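Single-stranded DNA-binding protein DdrB (Deinococcus radiodurans, PDB 4NOE) binds single-stranded DNA and assists the accurate annealing of complementary strands in the response to DNA damage. Local coordinates at a contact of chain A with DNA and the interface of chains A and B. Residues are numbered along the deposited sequence; one frame, centred on the assembly and turned at random. Chains: chain A/B, Single-stranded DNA-binding protein DdrB.

Contact 1: a contact of chain A with DNA. Residues chain A 87, 89, 108, 110, 127, 129. With nucleotides of chain C.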
ATOM      1  N   ARG A  87       6.529  -9.279 -27.683  1.00 14.66           N
ATOM      2  CA  ARG A  87       7.043  -8.506 -28.802  1.00 21.76           C
ATOM      3  C   ARG A  87       8.542  -8.327 -28.706  1.00 21.15           C
ATOM      4  O   ARG A  87       9.081  -8.129 -27.619  1.00 17.78           O
ATOM      5  CB  ARG A  87       6.413  -7.113 -28.822  1.00 29.68           C
ATOM      6  CG  ARG A  87       5.193  -7.001 -29.687  1.00 36.83           C
ATOM      7  CD  ARG A  87       4.941  -5.570 -30.121  1.00 37.59           C
ATOM      8  NE  ARG A  87       3.689  -5.523 -30.862  1.00 47.69           N
ATOM      9  CZ  ARG A  87       2.501  -5.361 -30.293  1.00 57.47           C
ATOM     10  NH1 ARG A  87       2.409  -5.197 -28.978  1.00 61.33           N
ATOM     11  NH2 ARG A  87       1.405  -5.351 -31.037  1.00 60.34           N
ATOM     12  N   ARG A  89      11.731  -6.145 -29.083  1.00 14.95           N
ATOM     13  CA  ARG A  89      12.024  -4.725 -29.031  1.00 14.47           C
ATOM     14  C   ARG A  89      13.535  -4.494 -29.085  1.00 20.80           C
ATOM     15  O   ARG A  89      14.295  -5.090 -28.315  1.00 17.19           O
ATOM     16  CB  ARG A  89      11.405  -4.106 -27.759  1.00 12.52           C
ATOM     17  CG  ARG A  89       9.908  -4.498 -27.566  1.00 16.78           C
ATOM     18  CD  ARG A  89       9.308  -4.026 -26.241  1.00 16.53           C
ATOM     19  NE  ARG A  89       8.032  -4.685 -25.914  1.00 20.93           N
ATOM     20  CZ  ARG A  89       6.838  -4.289 -26.364  1.00 22.08           C
ATOM     21  NH1 ARG A  89       6.736  -3.241 -27.179  1.00 16.83           N
ATOM     22  NH2 ARG A  89       5.739  -4.940 -25.997  1.00 19.79           N
ATOM     23  N   SER A 108       9.003  -8.559 -24.510  1.00 13.18           N
ATOM     24  CA  SER A 108       8.092  -8.171 -23.434  1.00 21.63           C
ATOM     25  C   SER A 108       6.704  -7.855 -23.982  1.00 14.62           C
ATOM     26  O   SER A 108       6.527  -7.601 -25.186  1.00 13.53           O
ATOM     27  CB  SER A 108       8.620  -6.931 -22.702  1.00 15.77           C
ATOM     28  OG  SER A 108       8.490  -5.784 -23.531  1.00 16.22           O
ATOM     29  N   GLY A 110       2.720  -5.913 -22.850  1.00 16.19           N
ATOM     30  CA  GLY A 110       2.025  -5.045 -21.912  1.00 12.33           C
ATOM     31  C   GLY A 110       1.424  -5.905 -20.818  1.00 16.98           C
ATOM     32  O   GLY A 110       1.004  -7.043 -21.066  1.00 13.67           O
ATOM     33  N   ILE A 127       2.440   2.967 -18.409  1.00 21.15           N
ATOM     34  CA  ILE A 127       2.408   1.627 -18.983  1.00 21.91           C
ATOM     35  C   ILE A 127       3.208   0.668 -18.101  1.00 19.31           C
ATOM     36  O   ILE A 127       4.235   1.050 -17.542  1.00 17.61           O
ATOM     37  CB  ILE A 127       2.969   1.640 -20.418  1.00 23.84           C
ATOM     38  CG1 ILE A 127       2.124   2.570 -21.297  1.00 22.57           C
ATOM     39  CG2 ILE A 127       3.002   0.231 -21.026  1.00 24.98           C
ATOM     40  CD1 ILE A 127       2.695   2.733 -22.711  1.00 20.10           C
ATOM     41  N   TYR A 129       5.128  -3.173 -18.260  1.00 10.76           N
ATOM     42  CA  TYR A 129       5.545  -4.282 -19.107  1.00  9.27           C
ATOM     43  C   TYR A 129       5.835  -5.539 -18.283  1.00 14.27           C
ATOM     44  O   TYR A 129       6.131  -5.454 -17.088  1.00 18.17           O
ATOM     45  CB  TYR A 129       6.778  -3.880 -19.890  1.00 10.45           C
ATOM     46  CG  TYR A 129       6.523  -2.774 -20.879  1.00 17.60           C
ATOM     47  CD1 TYR A 129       6.121  -3.059 -22.175  1.00 18.32           C
ATOM     48  CD2 TYR A 129       6.668  -1.441 -20.510  1.00 18.64           C
ATOM     49  CE1 TYR A 129       5.887  -2.048 -23.077  1.00 19.85           C
ATOM     50  CE2 TYR A 129       6.430  -0.433 -21.399  1.00 18.14           C
ATOM     51  CZ  TYR A 129       6.038  -0.741 -22.681  1.00 23.03           C
ATOM     52  OH  TYR A 129       5.800   0.275 -23.573  1.00 27.05           O
TER
ATOM     53  P    DT C   2      12.194   3.294 -23.794  1.00 28.09           P
ATOM     54  OP1  DT C   2      12.642   4.057 -24.900  1.00 36.72           O
ATOM     55  OP2  DT C   2      11.464   3.965 -22.793  1.00 26.50           O
ATOM     56  O5'  DT C   2      11.363   2.043 -24.292  1.00 23.82           O
ATOM     57  C5'  DT C   2      11.784   1.233 -25.396  1.00 20.51           C
ATOM     58  C4'  DT C   2      10.966  -0.031 -25.520  1.00 20.55           C
ATOM     59  O4'  DT C   2      11.151  -0.882 -24.372  1.00 23.74           O
ATOM     60  C3'  DT C   2       9.461   0.176 -25.667  1.00 28.31           C
ATOM     61  O3'  DT C   2       8.943  -0.627 -26.715  1.00 28.60           O
ATOM     62  C2'  DT C   2       8.907  -0.287 -24.335  1.00 30.82           C
ATOM     63  C1'  DT C   2       9.908  -1.338 -23.908  1.00 26.84           C
ATOM     64  N1   DT C   2      10.008  -1.524 -22.462  1.00 26.21           N
ATOM     65  C2   DT C   2       9.967  -2.798 -21.963  1.00 18.78           C
ATOM     66  O2   DT C   2       9.864  -3.774 -22.663  1.00 22.53           O
ATOM     67  N3   DT C   2      10.062  -2.881 -20.603  1.00 25.21           N
ATOM     68  C4   DT C   2      10.188  -1.839 -19.714  1.00 25.58           C
ATOM     69  O4   DT C   2      10.279  -2.067 -18.525  1.00 27.18           O
ATOM     70  C5   DT C   2      10.222  -0.530 -20.304  1.00 23.52           C
ATOM     71  C7   DT C   2      10.378   0.661 -19.417  1.00 43.72           C
ATOM     72  C6   DT C   2      10.119  -0.439 -21.630  1.00 20.49           C
ATOM     73  P    DG C   3       9.080  -0.210 -28.220  1.00 30.92           P
ATOM     74  OP1  DG C   3       8.975  -1.387 -29.023  1.00 41.66           O
ATOM     75  OP2  DG C   3      10.206   0.652 -28.357  1.00 24.03           O
ATOM     76  O5'  DG C   3       7.860   0.770 -28.454  1.00 30.25           O
ATOM     77  C5'  DG C   3       6.522   0.328 -28.551  1.00 26.61           C
ATOM     78  C4'  DG C   3       5.870   0.447 -27.201  1.00 28.62           C
ATOM     79  O4'  DG C   3       5.928   1.804 -26.737  1.00 41.69           O
ATOM     80  C3'  DG C   3       4.403   0.079 -27.128  1.00 30.57           C
ATOM     81  O3'  DG C   3       4.319  -1.317 -26.910  1.00 26.52           O
ATOM     82  C2'  DG C   3       3.982   0.811 -25.879  1.00 31.69           C
ATOM     83  C1'  DG C   3       4.752   2.107 -26.019  1.00 41.78           C
ATOM     84  N9   DG C   3       3.988   3.042 -26.813  1.00 56.10           N
ATOM     85  C8   DG C   3       3.446   2.803 -28.052  1.00 61.25           C
ATOM     86  N7   DG C   3       2.741   3.800 -28.502  1.00 63.31           N
ATOM     87  C5   DG C   3       2.811   4.749 -27.492  1.00 61.60           C
ATOM     88  C6   DG C   3       2.270   6.046 -27.424  1.00 63.10           C
ATOM     89  O6   DG C   3       1.592   6.637 -28.262  1.00 69.91           O
ATOM     90  N1   DG C   3       2.593   6.671 -26.232  1.00 62.19           N
ATOM     91  C2   DG C   3       3.339   6.118 -25.228  1.00 63.00           C
ATOM     92  N2   DG C   3       3.521   6.880 -24.144  1.00 70.18           N
ATOM     93  N3   DG C   3       3.862   4.910 -25.282  1.00 54.78           N
ATOM     94  C4   DG C   3       3.564   4.287 -26.438  1.00 55.28           C
ATOM     95  P    DC C   4       3.156  -2.095 -27.415  1.00 31.05           P
ATOM     96  OP1  DC C   4       3.497  -3.459 -27.449  1.00 37.44           O
ATOM     97  OP2  DC C   4       2.679  -1.431 -28.595  1.00 44.70           O
ATOM     98  O5'  DC C   4       2.083  -1.946 -26.269  1.00 37.20           O
ATOM     99  C5'  DC C   4       2.420  -2.024 -24.895  1.00 29.97           C
ATOM    100  C4'  DC C   4       1.175  -1.822 -24.075  1.00 29.94           C
ATOM    101  O4'  DC C   4       0.924  -0.412 -23.992  1.00 31.00           O
ATOM    102  C3'  DC C   4      -0.063  -2.442 -24.701  1.00 35.79           C
ATOM    103  O3'  DC C   4      -0.246  -3.724 -24.115  1.00 41.22           O
ATOM    104  C2'  DC C   4      -1.157  -1.436 -24.399  1.00 43.31           C
ATOM    105  C1'  DC C   4      -0.442  -0.127 -24.063  1.00 43.18           C
ATOM    106  N1   DC C   4      -0.597   0.988 -25.005  1.00 61.66           N
ATOM    107  C2   DC C   4      -0.671   2.289 -24.507  1.00 69.41           C
ATOM    108  O2   DC C   4      -0.689   2.461 -23.287  1.00 71.17           O
ATOM    109  N3   DC C   4      -0.747   3.322 -25.369  1.00 73.47           N
ATOM    110  C4   DC C   4      -0.714   3.099 -26.681  1.00 73.06           C
ATOM    111  N4   DC C   4      -0.786   4.151 -27.496  1.00 68.61           N
ATOM    112  C5   DC C   4      -0.590   1.788 -27.216  1.00 71.50           C
ATOM    113  C6   DC C   4      -0.537   0.772 -26.350  1.00 68.41           C
ATOM    114  P    DG C   5      -0.605  -4.989 -24.976  1.00 41.82           P
ATOM    115  OP1  DG C   5       0.428  -5.995 -24.848  1.00 43.54           O
ATOM    116  OP2  DG C   5      -1.018  -4.565 -26.256  1.00 49.12           O
ATOM    117  O5'  DG C   5      -1.808  -5.597 -24.175  1.00 33.91           O
ATOM    118  C5'  DG C   5      -1.748  -5.558 -22.768  1.00 35.20           C
ATOM    119  C4'  DG C   5      -3.138  -5.711 -22.212  1.00 41.23           C
ATOM    120  O4'  DG C   5      -3.881  -4.505 -22.432  1.00 41.34           O
ATOM    121  C3'  DG C   5      -3.936  -6.829 -22.867  1.00 40.38           C
ATOM    122  O3'  DG C   5      -4.759  -7.336 -21.853  1.00 44.39           O
ATOM    123  C2'  DG C   5      -4.747  -6.121 -23.924  1.00 43.37           C
ATOM    124  C1'  DG C   5      -4.909  -4.715 -23.383  1.00 49.39           C
ATOM    125  N9   DG C   5      -4.762  -3.714 -24.428  1.00 58.00           N
ATOM    126  C8   DG C   5      -4.458  -3.939 -25.746  1.00 61.41           C
ATOM    127  N7   DG C   5      -4.405  -2.846 -26.452  1.00 60.30           N
ATOM    128  C5   DG C   5      -4.687  -1.840 -25.544  1.00 59.88           C
ATOM    129  C6   DG C   5      -4.771  -0.444 -25.725  1.00 60.09           C
ATOM    130  O6   DG C   5      -4.604   0.207 -26.755  1.00 51.80           O
ATOM    131  N1   DG C   5      -5.106   0.203 -24.543  1.00 67.89           N
ATOM    132  C2   DG C   5      -5.317  -0.416 -23.338  1.00 65.60           C
ATOM    133  N2   DG C   5      -5.607   0.380 -22.304  1.00 63.12           N
ATOM    134  N3   DG C   5      -5.249  -1.718 -23.160  1.00 60.40           N
ATOM    135  C4   DG C   5      -4.917  -2.363 -24.292  1.00 57.28           C
TER
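A:Arg89 meets the backbone of DT2, DG3 and DC4 of chain C along its whole side chain, and shows how one arginine can bring two neighbouring phosphates together. CB and CG pass DG3 OP1. CG lies anti to the carbonyl carbon (chi1 -49°), and the chain then runs extended, carrying CD to 3.6 Å from the deoxyribose C1' of DT2. At the tip NH1 and NH2 face DC4 end-on, both donating to its phosphate oxygen OP1 within the guanidinium plane, the NH2 bond at 3.1 Å. NH1 also makes a longer salt bridge to DG3 OP1, with only a weak hydrogen bond. The other edge is held from within the protein: NE donates to A:Ser108 OG at 2.7 Å and NH2 to A:Ser108 O at 2.9 Å. A:Ser108 OG in turn donates to the thymine O2 of DT2 at 2.6 Å, which probably couples reading of the base to the grip on the phosphate. A lysine in place of A:Arg89, with one nitrogen at its tip, would probably leave DC4 OP1 held less firmly and A:Ser108 OG freer to turn from the thymine. One guanidinium face lies over A:Tyr129 CE1, whose ring stacks on unpaired DT2, centroids 3.9 Å apart and planes 13° from parallel. A:Ile127 CD1 packs on the cytosine of DC4, and A:Gly110 N donates to DG5 OP1 at 3.0 Å. The site is a strand surface: A:Arg89 belongs to strand 84-91, A:Ser108 and A:Gly110 to strand 104-110, and A:Tyr129 to strand 128-131, with A:Ile127 in the loop just before.

Contact 2: the interface of chains A and B. Residues chain A 12, 18-20, 35, 40; chain B 5-8, 28.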
ATOM      1  N   THR A  12       3.520 -28.776 -17.672  1.00 13.91           N
ATOM      2  CA  THR A  12       3.080 -29.099 -19.030  1.00 11.95           C
ATOM      3  C   THR A  12       2.235 -27.988 -19.622  1.00 13.78           C
ATOM      4  O   THR A  12       2.024 -26.932 -19.002  1.00 11.86           O
ATOM      5  CB  THR A  12       2.291 -30.423 -19.108  1.00 12.84           C
ATOM      6  OG1 THR A  12       1.002 -30.241 -18.515  1.00 14.68           O
ATOM      7  CG2 THR A  12       3.050 -31.552 -18.400  1.00 12.30           C
ATOM      8  N   VAL A  18       5.133 -32.309 -13.856  1.00 14.38           N
ATOM      9  CA  VAL A  18       5.572 -33.615 -14.329  1.00 13.52           C
ATOM     10  C   VAL A  18       7.100 -33.734 -14.290  1.00 19.94           C
ATOM     11  O   VAL A  18       7.819 -32.840 -14.754  1.00 20.17           O
ATOM     12  CB  VAL A  18       5.085 -33.826 -15.776  1.00 15.81           C
ATOM     13  CG1 VAL A  18       5.784 -35.017 -16.417  1.00 29.04           C
ATOM     14  CG2 VAL A  18       3.574 -34.001 -15.795  1.00 10.96           C
ATOM     15  N   THR A  19       7.598 -34.840 -13.748  1.00 12.10           N
ATOM     16  CA  THR A  19       9.038 -35.065 -13.690  1.00 18.15           C
ATOM     17  C   THR A  19       9.475 -36.122 -14.700  1.00 20.19           C
ATOM     18  O   THR A  19       8.848 -37.189 -14.814  1.00 18.27           O
ATOM     19  CB  THR A  19       9.492 -35.466 -12.277  1.00 17.97           C
ATOM     20  OG1 THR A  19       9.085 -34.455 -11.339  1.00 21.15           O
ATOM     21  CG2 THR A  19      11.009 -35.625 -12.227  1.00 14.18           C
ATOM     22  N   VAL A  20      10.548 -35.807 -15.426  1.00 17.01           N
ATOM     23  CA  VAL A  20      11.110 -36.670 -16.467  1.00 17.07           C
ATOM     24  C   VAL A  20      12.499 -37.149 -16.067  1.00 18.22           C
ATOM     25  O   VAL A  20      13.308 -36.371 -15.548  1.00 14.37           O
ATOM     26  CB  VAL A  20      11.234 -35.905 -17.820  1.00 22.40           C
ATOM     27  CG1 VAL A  20      11.864 -36.767 -18.888  1.00 23.39           C
ATOM     28  CG2 VAL A  20       9.879 -35.416 -18.286  1.00 20.45           C
ATOM     29  N   TYR A  35      10.488 -31.517 -25.023  1.00 21.89           N
ATOM     30  CA  TYR A  35       9.257 -31.176 -24.317  1.00 22.60           C
ATOM     31  C   TYR A  35       8.903 -29.693 -24.456  1.00 16.50           C
ATOM     32  O   TYR A  35       7.733 -29.322 -24.414  1.00 11.81           O
ATOM     33  CB  TYR A  35       9.329 -31.616 -22.849  1.00 17.42           C
ATOM     34  CG  TYR A  35       9.287 -33.125 -22.686  1.00 15.79           C
ATOM     35  CD1 TYR A  35       8.089 -33.821 -22.803  1.00 18.03           C
ATOM     36  CD2 TYR A  35      10.447 -33.855 -22.429  1.00 25.00           C
ATOM     37  CE1 TYR A  35       8.047 -35.212 -22.672  1.00 18.85           C
ATOM     38  CE2 TYR A  35      10.414 -35.239 -22.292  1.00 21.33           C
ATOM     39  CZ  TYR A  35       9.214 -35.909 -22.419  1.00 20.61           C
ATOM     40  OH  TYR A  35       9.180 -37.283 -22.273  1.00 21.34           O
ATOM     41  N   TRP A  40       5.944 -27.312 -22.932  1.00 17.19           N
ATOM     42  CA  TRP A  40       6.274 -27.549 -21.533  1.00 14.00           C
ATOM     43  C   TRP A  40       7.395 -26.594 -21.108  1.00 16.43           C
ATOM     44  O   TRP A  40       8.294 -26.284 -21.888  1.00 19.68           O
ATOM     45  CB  TRP A  40       6.714 -28.993 -21.287  1.00 16.87           C
ATOM     46  CG  TRP A  40       5.688 -30.062 -21.573  1.00 17.84           C
ATOM     47  CD1 TRP A  40       4.577 -29.954 -22.366  1.00 16.09           C
ATOM     48  CD2 TRP A  40       5.689 -31.413 -21.066  1.00 14.33           C
ATOM     49  NE1 TRP A  40       3.896 -31.163 -22.394  1.00 15.57           N
ATOM     50  CE2 TRP A  40       4.552 -32.066 -21.597  1.00 13.35           C
ATOM     51  CE3 TRP A  40       6.542 -32.130 -20.216  1.00 20.17           C
ATOM     52  CZ2 TRP A  40       4.255 -33.405 -21.317  1.00 16.58           C
ATOM     53  CZ3 TRP A  40       6.237 -33.463 -19.919  1.00 11.53           C
ATOM     54  CH2 TRP A  40       5.104 -34.086 -20.476  1.00 11.63           C
TER
ATOM     55  N   MET B   5       9.461 -43.738 -17.756  1.00 44.33           N
ATOM     56  CA  MET B   5       8.668 -43.409 -16.574  1.00 47.04           C
ATOM     57  C   MET B   5       8.608 -41.900 -16.309  1.00 42.50           C
ATOM     58  O   MET B   5       9.641 -41.229 -16.227  1.00 50.60           O
ATOM     59  CB  MET B   5       9.220 -44.129 -15.341  1.00 44.15           C
ATOM     60  N   LEU B   6       7.389 -41.381 -16.193  1.00 30.79           N
ATOM     61  CA  LEU B   6       7.149 -40.022 -15.725  1.00 31.35           C
ATOM     62  C   LEU B   6       6.548 -40.066 -14.323  1.00 25.31           C
ATOM     63  O   LEU B   6       6.045 -41.098 -13.873  1.00 23.03           O
ATOM     64  CB  LEU B   6       6.165 -39.294 -16.640  1.00 27.84           C
ATOM     65  CG  LEU B   6       6.477 -39.078 -18.114  1.00 32.39           C
ATOM     66  CD1 LEU B   6       5.175 -38.904 -18.844  1.00 42.13           C
ATOM     67  CD2 LEU B   6       7.316 -37.851 -18.288  1.00 33.13           C
ATOM     68  N   GLN B   7       6.594 -38.928 -13.646  1.00 20.25           N
ATOM     69  CA  GLN B   7       5.945 -38.757 -12.361  1.00 21.57           C
ATOM     70  C   GLN B   7       5.105 -37.508 -12.466  1.00 21.25           C
ATOM     71  O   GLN B   7       5.539 -36.509 -13.041  1.00 19.28           O
ATOM     72  CB  GLN B   7       6.983 -38.579 -11.250  1.00 22.65           C
ATOM     73  CG  GLN B   7       7.686 -39.876 -10.853  1.00 30.33           C
ATOM     74  CD  GLN B   7       8.746 -39.656  -9.791  1.00 41.58           C
ATOM     75  OE1 GLN B   7       8.499 -39.852  -8.601  1.00 47.27           O
ATOM     76  NE2 GLN B   7       9.935 -39.247 -10.217  1.00 42.57           N
ATOM     77  N   ILE B   8       3.891 -37.567 -11.936  1.00 23.49           N
ATOM     78  CA  ILE B   8       3.056 -36.387 -11.897  1.00 17.63           C
ATOM     79  C   ILE B   8       2.611 -36.129 -10.470  1.00 13.60           C
ATOM     80  O   ILE B   8       2.150 -37.043  -9.766  1.00 12.81           O
ATOM     81  CB  ILE B   8       1.853 -36.493 -12.870  1.00  9.92           C
ATOM     82  CG1 ILE B   8       0.898 -35.319 -12.652  1.00 14.02           C
ATOM     83  CG2 ILE B   8       1.132 -37.830 -12.723  1.00 12.51           C
ATOM     84  CD1 ILE B   8      -0.119 -35.145 -13.785  1.00 23.87           C
ATOM     85  N   LEU B  28      -0.106 -40.269 -20.023  1.00 22.58           N
ATOM     86  CA  LEU B  28      -0.102 -39.092 -19.134  1.00 17.82           C
ATOM     87  C   LEU B  28      -1.478 -38.448 -18.991  1.00 19.64           C
ATOM     88  O   LEU B  28      -1.982 -38.316 -17.871  1.00 16.44           O
ATOM     89  CB  LEU B  28       0.925 -38.054 -19.578  1.00 17.13           C
ATOM     90  CG  LEU B  28       0.943 -36.761 -18.761  1.00 22.62           C
ATOM     91  CD1 LEU B  28       1.231 -37.067 -17.285  1.00 22.68           C
ATOM     92  CD2 LEU B  28       1.953 -35.758 -19.310  1.00 14.51           C
TER
HETATM   93  O   HOH W   1       6.239 -34.260 -10.865  1.00 26.33           O
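B:Leu6 and A:Val20 lie side by side, pointing the same way, and join through their methyls, B:Leu6 CD2 standing 3.5 Å from A:Val20 CG2. The same CD2 also meets A:Val18 CG1 at 3.7 Å, but here the two side chains cross obliquely, so one leucine branch touches two valines of strand 17-22. A different approach appears at B:Leu28, at the start of helix 28-36: it and A:Trp40 reach toward each other tip to tip. With CG anti to its backbone N (chi1 177°), B:Leu28 carries CD2 to 3.8 Å from CH2 at the far rim of the indole. The indole is clamped on both faces from within chain A: A:Thr12 CG2 sits over the centre of one face at 3.5 Å above the plane and A:Tyr35 CD1 covers the opposite face nearer the rim. These second-shell residues probably limit its rotation and keep its rim turned to B:Leu28. Beside this apolar layer runs an antiparallel pairing of strand 17-22 of chain A with strand 6-11 of chain B. A:Thr19 N donates to B:Gln7 O at 2.7 Å, and B:Gln7 N returns a bond to A:Thr19 O at 3.1 Å. Water 1 links A:Thr19 OG1 to the already engaged B:Gln7 O, giving that carbonyl a second polar partner. The patch extends a beta-sheet from one subunit into the next and seals it with hydrophobic side chains, and probably helps to build the multi-subunit assembly.

Contact 3: the interface of chains A and B. Residues chain A 15-18; chain B 8-9, 32, 42-44.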
ATOM      1  N   GLY A  15      -0.483 -27.232 -17.463  1.00 15.37           N
ATOM      2  CA  GLY A  15      -0.138 -26.768 -16.117  1.00 10.14           C
ATOM      3  C   GLY A  15       0.283 -27.858 -15.136  1.00 15.96           C
ATOM      4  O   GLY A  15       0.629 -27.568 -13.983  1.00 18.01           O
ATOM      5  N   ALA A  16       0.281 -29.117 -15.579  1.00 11.56           N
ATOM      6  CA  ALA A  16       0.611 -30.215 -14.659  1.00 12.69           C
ATOM      7  C   ALA A  16       2.094 -30.281 -14.328  1.00 15.18           C
ATOM      8  O   ALA A  16       2.950 -29.972 -15.164  1.00 10.57           O
ATOM      9  CB  ALA A  16       0.121 -31.561 -15.191  1.00 11.15           C
ATOM     10  N   ARG A  17       2.390 -30.679 -13.095  1.00 17.65           N
ATOM     11  CA  ARG A  17       3.761 -30.758 -12.622  1.00 18.93           C
ATOM     12  C   ARG A  17       4.301 -32.168 -12.835  1.00 14.92           C
ATOM     13  O   ARG A  17       3.977 -33.101 -12.091  1.00 15.24           O
ATOM     14  CB  ARG A  17       3.834 -30.376 -11.139  1.00 10.19           C
ATOM     15  CG  ARG A  17       3.148 -29.066 -10.821  1.00 31.16           C
ATOM     16  CD  ARG A  17       3.172 -28.741  -9.321  1.00 39.73           C
ATOM     17  NE  ARG A  17       4.345 -27.954  -8.952  1.00 44.28           N
ATOM     18  CZ  ARG A  17       5.525 -28.485  -8.646  1.00 55.92           C
ATOM     19  NH1 ARG A  17       6.546 -27.705  -8.322  1.00 61.82           N
ATOM     20  NH2 ARG A  17       5.681 -29.801  -8.663  1.00 56.88           N
ATOM     21  N   VAL A  18       5.133 -32.309 -13.856  1.00 14.38           N
ATOM     22  CA  VAL A  18       5.572 -33.615 -14.329  1.00 13.52           C
ATOM     23  C   VAL A  18       7.100 -33.734 -14.290  1.00 19.94           C
ATOM     24  O   VAL A  18       7.819 -32.840 -14.754  1.00 20.17           O
ATOM     25  CB  VAL A  18       5.085 -33.826 -15.776  1.00 15.81           C
ATOM     26  CG1 VAL A  18       5.784 -35.017 -16.417  1.00 29.04           C
ATOM     27  CG2 VAL A  18       3.574 -34.001 -15.795  1.00 10.96           C
TER
ATOM     28  N   ILE B   8       3.891 -37.567 -11.936  1.00 23.49           N
ATOM     29  CA  ILE B   8       3.056 -36.387 -11.897  1.00 17.63           C
ATOM     30  C   ILE B   8       2.611 -36.129 -10.470  1.00 13.60           C
ATOM     31  O   ILE B   8       2.150 -37.043  -9.766  1.00 12.81           O
ATOM     32  CB  ILE B   8       1.853 -36.493 -12.870  1.00  9.92           C
ATOM     33  CG1 ILE B   8       0.898 -35.319 -12.652  1.00 14.02           C
ATOM     34  CG2 ILE B   8       1.132 -37.830 -12.723  1.00 12.51           C
ATOM     35  CD1 ILE B   8      -0.119 -35.145 -13.785  1.00 23.87           C
ATOM     36  N   GLU B   9       2.765 -34.879 -10.045  1.00 13.50           N
ATOM     37  CA  GLU B   9       2.411 -34.483  -8.698  1.00 16.39           C
ATOM     38  C   GLU B   9       1.044 -33.827  -8.674  1.00  9.35           C
ATOM     39  O   GLU B   9       0.787 -32.853  -9.398  1.00 15.05           O
ATOM     40  CB  GLU B   9       3.462 -33.516  -8.129  1.00 10.58           C
ATOM     41  N   GLN B  32      -4.237 -38.029 -15.878  1.00 22.23           N
ATOM     42  CA  GLN B  32      -4.801 -36.773 -15.380  1.00 22.12           C
ATOM     43  C   GLN B  32      -6.327 -36.831 -15.376  1.00 15.83           C
ATOM     44  O   GLN B  32      -6.957 -36.342 -14.441  1.00 24.09           O
ATOM     45  CB  GLN B  32      -4.341 -35.566 -16.212  1.00 24.47           C
ATOM     46  CG  GLN B  32      -2.913 -35.133 -16.013  1.00 21.44           C
ATOM     47  CD  GLN B  32      -2.584 -33.897 -16.823  1.00 20.36           C
ATOM     48  OE1 GLN B  32      -3.116 -32.818 -16.574  1.00 31.67           O
ATOM     49  NE2 GLN B  32      -1.724 -34.054 -17.812  1.00 21.20           N
ATOM     50  N   SER B  42      -3.307 -30.778 -10.649  1.00 19.00           N
ATOM     51  CA  SER B  42      -1.860 -30.776 -10.738  1.00 14.61           C
ATOM     52  C   SER B  42      -1.391 -29.410 -11.160  1.00 18.01           C
ATOM     53  O   SER B  42      -1.860 -28.878 -12.178  1.00 13.63           O
ATOM     54  CB  SER B  42      -1.388 -31.810 -11.751  1.00 15.37           C
ATOM     55  OG  SER B  42       0.027 -31.844 -11.766  1.00 14.69           O
ATOM     56  N   GLY B  43      -0.455 -28.853 -10.394  1.00 17.19           N
ATOM     57  CA  GLY B  43       0.031 -27.507 -10.642  1.00 14.06           C
ATOM     58  C   GLY B  43      -0.977 -26.454 -10.234  1.00 20.37           C
ATOM     59  O   GLY B  43      -1.969 -26.746  -9.561  1.00 20.55           O
ATOM     60  N   GLU B  44      -0.728 -25.220 -10.649  1.00 20.89           N
ATOM     61  CA  GLU B  44      -1.542 -24.096 -10.205  1.00 21.88           C
ATOM     62  C   GLU B  44      -2.358 -23.551 -11.366  1.00 23.21           C
ATOM     63  O   GLU B  44      -1.991 -23.742 -12.526  1.00 19.17           O
ATOM     64  CB  GLU B  44      -0.630 -22.992  -9.647  1.00 21.19           C
ATOM     65  CG  GLU B  44      -0.128 -23.257  -8.232  1.00 30.51           C
TER
HETATM   66  O   HOH W   2       0.898 -25.140 -13.072  1.00 15.79           O
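An antiparallel beta bridge pairs A:Arg17, at the start of strand 17-22, with B:Glu9 of strand 6-11, and a loop of chain B closes over the chain A residues leading into it. B:Glu9 N donates to A:Arg17 O at 3.0 Å, nearly along the C=O axis and almost straight (170° at H). On the other side of the bridge a serine hydroxyl replaces a backbone carbonyl as acceptor: A:Arg17 N donates to B:Ser42 OG at 3.0 Å. That oxygen, placed anti to the backbone N (chi1 -177°), donates in turn to B:Glu9 O at 2.7 Å, relaying the link between the strands. A:Ala16 CB packs among B:Ser42 CB, B:Ile8 CD1 and the amide carbon CD of B:Gln32, the last at 3.9 Å. The aliphatic part of A:Arg17 lies alongside the loop, with CG 3.5 Å from B:Gly43 CA; the residue is poorly ordered. Water 2 joins A:Gly15 O, 2.6 Å away, to B:Glu44 N at 2.9 Å. The contact appears to finish the pairing between the two strands by inserting a side chain into its hydrogen-bond pattern, and so is likely to help set how neighbouring subunits sit in the oligomer.

Contacts 2 and 3 are neighbouring stretches of one seam, their C-alpha centres about 8 Å apart. They share A:Val18 and B:Ile8, and both rest on strand 17-22 of chain A paired with strand 6-11 of chain B. Contact 1 lies about 31 Å from contact 2 and 29 Å from contact 3, again between C-alpha centres, on other strands of chain A, with no residue in common. In these patches DNA binding and subunit joining use separate surfaces of chain A. Repeated through the ten copies of the deposited assembly, this separation would let joined subunits present their DNA sites together, a plausible arrangement for a protein that anneals strands.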